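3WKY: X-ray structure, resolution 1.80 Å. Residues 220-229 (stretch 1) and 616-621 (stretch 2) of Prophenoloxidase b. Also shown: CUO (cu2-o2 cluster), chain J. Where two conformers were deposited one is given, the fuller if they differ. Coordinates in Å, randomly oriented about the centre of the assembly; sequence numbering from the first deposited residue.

Stretch 1 (220-229) ELFYYMHHNL
Stretch 2 616-621: SSFCGR

No hydrogen bond joins the two stretches, although Leu-221 lies against a run of backbone carbonyls: its CD1 is 3.6 Å from Ser-617 O, its CG 3.5 Å from Phe-618 O, and its CD2 3.3 Å from Cys-619 O. A leucine side chain has no polar hydrogen to offer these oxygens, so the approach is one of close packing. Its CA-to-CB bond points toward the loop, and chi1 of -163° (t) with chi2 of 71° (p) places the methyls among the carbonyls.

Residues 220-229 are wholly helical, part of a helix that extends beyond them in both directions, with phi between -52° and -69° and psi between -32° and -53°. Backbone hydrogen bonds of the i to i-4 type run from Tyr-224 N to Glu-220 O (2.8 Å) through Leu-229 N to Met-225 O (2.9 Å). Leu-221, then the adjacent Tyr-224 and Met-225, then Asn-228, three or four residues on from each, form the stripe that meets the loop.

Residues 616-621 have no regular helix or strand. Ser-616 is extended (-62/138); Ser-617 (-62/-21), Phe-618 (-77/-22) and Cys-619 (-103/-30) then turn tightly. Ser-616 O accepts from both Cys-619 N and Gly-620 N, each at 2.9 Å, while Phe-618 N donates to Ser-616 OG at 3.1 Å, tying the turn together. Gly-620 has phi/psi of 70/-176, a positive phi that by itself favours glycine; an ideal CB there would also lie 3.5 Å from Leu-221 CD2. Arg-621 returns to an extended conformation (-118/127), its CA-to-CB bond directed away from the helix.

The register is set by Met-225 CA and Phe-618 CA, 5.1 Å apart. Such closeness brings Met-225 CB to 3.8 Å from Phe-618 O and Met-225 CG to 4.0 Å from Phe-618 CB. Met-225, with chi1 at 180° (t) and chi2 at -78° (m), starts sideways and its end leads away from the loop.

Phe-618 is the most heavily covered residue, giving 113 Å² of the 314 Å² buried on both sides together. Its CA-to-CB bond points sideways, but chi1 of -68° (m) and chi2 of -21° bring the ring nearer the helix. There its edge is directed toward the face of Tyr-224 in an offset edge-to-face pair, centroids 6.0 Å apart and planes at 71°, with Phe-618 CE1 4.0 Å from Tyr-224 CE2. The same CE1 lies 3.5 Å from Asn-228 CG. Asn-228 (chi1 -85°, chi2 -89°) is held by ND2 donating to Tyr-224 O at 2.9 Å and 176°, almost straight; one hydrogen of ND2 is thus used within the helix, and OD1 is hydrogen-bonded elsewhere in the structure.

His-226 does not touch the loop. With chi1 of -67° (m) and chi2 of 86°, its ND1 donates to Phe-222 O at 2.8 Å, while NE2 binds CU1 of the Cu2-O2 cluster at 2.2 Å, so one helix carries both a copper ligand and the packing surface.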

# COMPACT_ATOMS: atom_id res chain seq x y z
N GLU A 220 38.10 12.83 10.10
CA GLU A 220 37.70 12.74 11.49
C GLU A 220 37.08 14.06 11.97
O GLU A 220 36.12 14.06 12.76
CB GLU A 220 38.90 12.35 12.37
CG GLU A 220 38.56 12.29 13.84
CD GLU A 220 39.75 11.86 14.66
OE1 GLU A 220 40.85 11.73 14.06
OE2 GLU A 220 39.59 11.62 15.88
N LEU A 221 37.62 15.18 11.50
CA LEU A 221 37.08 16.48 11.88
C LEU A 221 35.68 16.67 11.29
O LEU A 221 34.83 17.30 11.92
CB LEU A 221 38.00 17.61 11.41
CG LEU A 221 37.79 18.99 12.05
CD1 LEU A 221 38.25 19.01 13.52
CD2 LEU A 221 38.53 20.06 11.25
N PHE A 222 35.47 16.16 10.08
CA PHE A 222 34.12 16.15 9.49
C PHE A 222 33.15 15.46 10.45
O PHE A 222 32.12 16.03 10.83
CB PHE A 222 34.14 15.46 8.13
CG PHE A 222 32.77 15.25 7.55
CD1 PHE A 222 32.04 16.32 7.07
CD2 PHE A 222 32.22 13.98 7.50
CE1 PHE A 222 30.76 16.14 6.54
CE2 PHE A 222 30.93 13.78 6.96
CZ PHE A 222 30.22 14.85 6.49
N TYR A 223 33.49 14.24 10.86
CA TYR A 223 32.71 13.55 11.89
C TYR A 223 32.51 14.41 13.14
O TYR A 223 31.39 14.56 13.61
CB TYR A 223 33.40 12.24 12.29
CG TYR A 223 33.14 11.85 13.72
CD1 TYR A 223 31.88 11.42 14.13
CD2 TYR A 223 34.17 11.89 14.67
CE1 TYR A 223 31.64 11.06 15.47
CE2 TYR A 223 33.93 11.53 15.99
CZ TYR A 223 32.67 11.11 16.38
OH TYR A 223 32.44 10.75 17.69
N TYR A 224 33.61 14.95 13.67
CA TYR A 224 33.57 15.55 15.00
C TYR A 224 32.76 16.83 15.04
O TYR A 224 31.97 17.03 15.96
CB TYR A 224 35.00 15.83 15.49
CG TYR A 224 35.06 16.22 16.94
CD1 TYR A 224 34.58 15.38 17.94
CD2 TYR A 224 35.63 17.44 17.33
CE1 TYR A 224 34.66 15.73 19.30
CE2 TYR A 224 35.71 17.80 18.69
CZ TYR A 224 35.22 16.94 19.65
OH TYR A 224 35.30 17.30 20.99
N MET A 225 32.94 17.71 14.06
CA MET A 225 32.20 18.95 14.08
C MET A 225 30.71 18.63 13.93
O MET A 225 29.87 19.18 14.66
CB MET A 225 32.67 19.92 12.98
CG MET A 225 31.90 21.25 12.98
SD MET A 225 30.24 21.15 12.19
CE MET A 225 30.61 21.75 10.55
N HIS A 226 30.37 17.77 12.98
CA HIS A 226 28.96 17.46 12.77
C HIS A 226 28.32 16.71 13.91
O HIS A 226 27.13 16.89 14.19
CB HIS A 226 28.74 16.77 11.42
CG HIS A 226 29.04 17.67 10.27
ND1 HIS A 226 30.30 17.82 9.75
CD2 HIS A 226 28.23 18.52 9.58
CE1 HIS A 226 30.26 18.71 8.77
NE2 HIS A 226 29.03 19.15 8.66
N HIS A 227 29.10 15.88 14.59
CA HIS A 227 28.62 15.20 15.78
C HIS A 227 28.22 16.22 16.83
O HIS A 227 27.17 16.11 17.46
CB HIS A 227 29.69 14.29 16.39
CG HIS A 227 29.33 13.82 17.76
ND1 HIS A 227 28.33 12.89 17.97
CD2 HIS A 227 29.76 14.19 18.98
CE1 HIS A 227 28.19 12.69 19.27
NE2 HIS A 227 29.04 13.47 19.91
N ASN A 228 29.06 17.22 17.01
CA ASN A 228 28.79 18.27 17.98
C ASN A 228 27.61 19.14 17.57
O ASN A 228 26.81 19.55 18.41
CB ASN A 228 30.06 19.10 18.20
CG ASN A 228 30.97 18.48 19.22
OD1 ASN A 228 30.83 18.77 20.41
ND2 ASN A 228 31.89 17.61 18.78
N LEU A 229 27.50 19.40 16.27
CA LEU A 229 26.38 20.15 15.72
C LEU A 229 25.04 19.42 15.97
O LEU A 229 24.07 20.03 16.42
CB LEU A 229 26.63 20.39 14.23
CG LEU A 229 25.59 21.10 13.36
CD1 LEU A 229 25.14 22.41 14.00
CD2 LEU A 229 26.23 21.35 12.00
N SER A 616 39.13 27.58 16.25
CA SER A 616 38.15 26.70 16.91
C SER A 616 38.58 25.24 16.80
O SER A 616 39.03 24.80 15.74
CB SER A 616 36.76 26.87 16.30
OG SER A 616 35.86 25.86 16.77
N SER A 617 38.44 24.48 17.88
CA SER A 617 38.75 23.05 17.86
C SER A 617 37.85 22.29 16.87
O SER A 617 38.20 21.19 16.42
CB SER A 617 38.62 22.45 19.25
OG SER A 617 37.33 22.71 19.78
N PHE A 618 36.71 22.86 16.53
CA PHE A 618 35.82 22.23 15.54
C PHE A 618 36.34 22.45 14.12
O PHE A 618 35.98 21.70 13.20
CB PHE A 618 34.40 22.81 15.64
CG PHE A 618 33.65 22.46 16.91
CD1 PHE A 618 34.01 21.36 17.67
CD2 PHE A 618 32.56 23.22 17.31
CE1 PHE A 618 33.31 21.03 18.83
CE2 PHE A 618 31.84 22.89 18.46
CZ PHE A 618 32.23 21.78 19.23
N CYS A 619 37.17 23.47 13.94
CA CYS A 619 37.64 23.89 12.61
C CYS A 619 39.07 23.43 12.33
O CYS A 619 39.45 23.20 11.18
CB CYS A 619 37.57 25.41 12.48
SG CYS A 619 35.92 26.12 12.72
N GLY A 620 39.87 23.33 13.38
CA GLY A 620 41.27 22.99 13.21
C GLY A 620 42.06 24.11 12.57
O GLY A 620 41.53 25.21 12.33
N ARG A 621 43.34 23.85 12.30
CA ARG A 621 44.23 24.81 11.64
C ARG A 621 44.70 24.21 10.33
O ARG A 621 45.23 23.10 10.32
CB ARG A 621 45.45 25.12 12.50
CG ARG A 621 45.16 25.81 13.82
CD ARG A 621 46.45 26.30 14.49
NE ARG A 621 46.68 27.73 14.29
CZ ARG A 621 47.31 28.26 13.24
NH1 ARG A 621 47.76 27.48 12.27
NH2 ARG A 621 47.47 29.57 13.15
CU1 CUO J . 28.32 20.25 6.92
CU2 CUO J . 26.23 17.79 5.32
O1 CUO J . 27.87 18.88 5.53
O2 CUO J . 26.59 19.93 5.52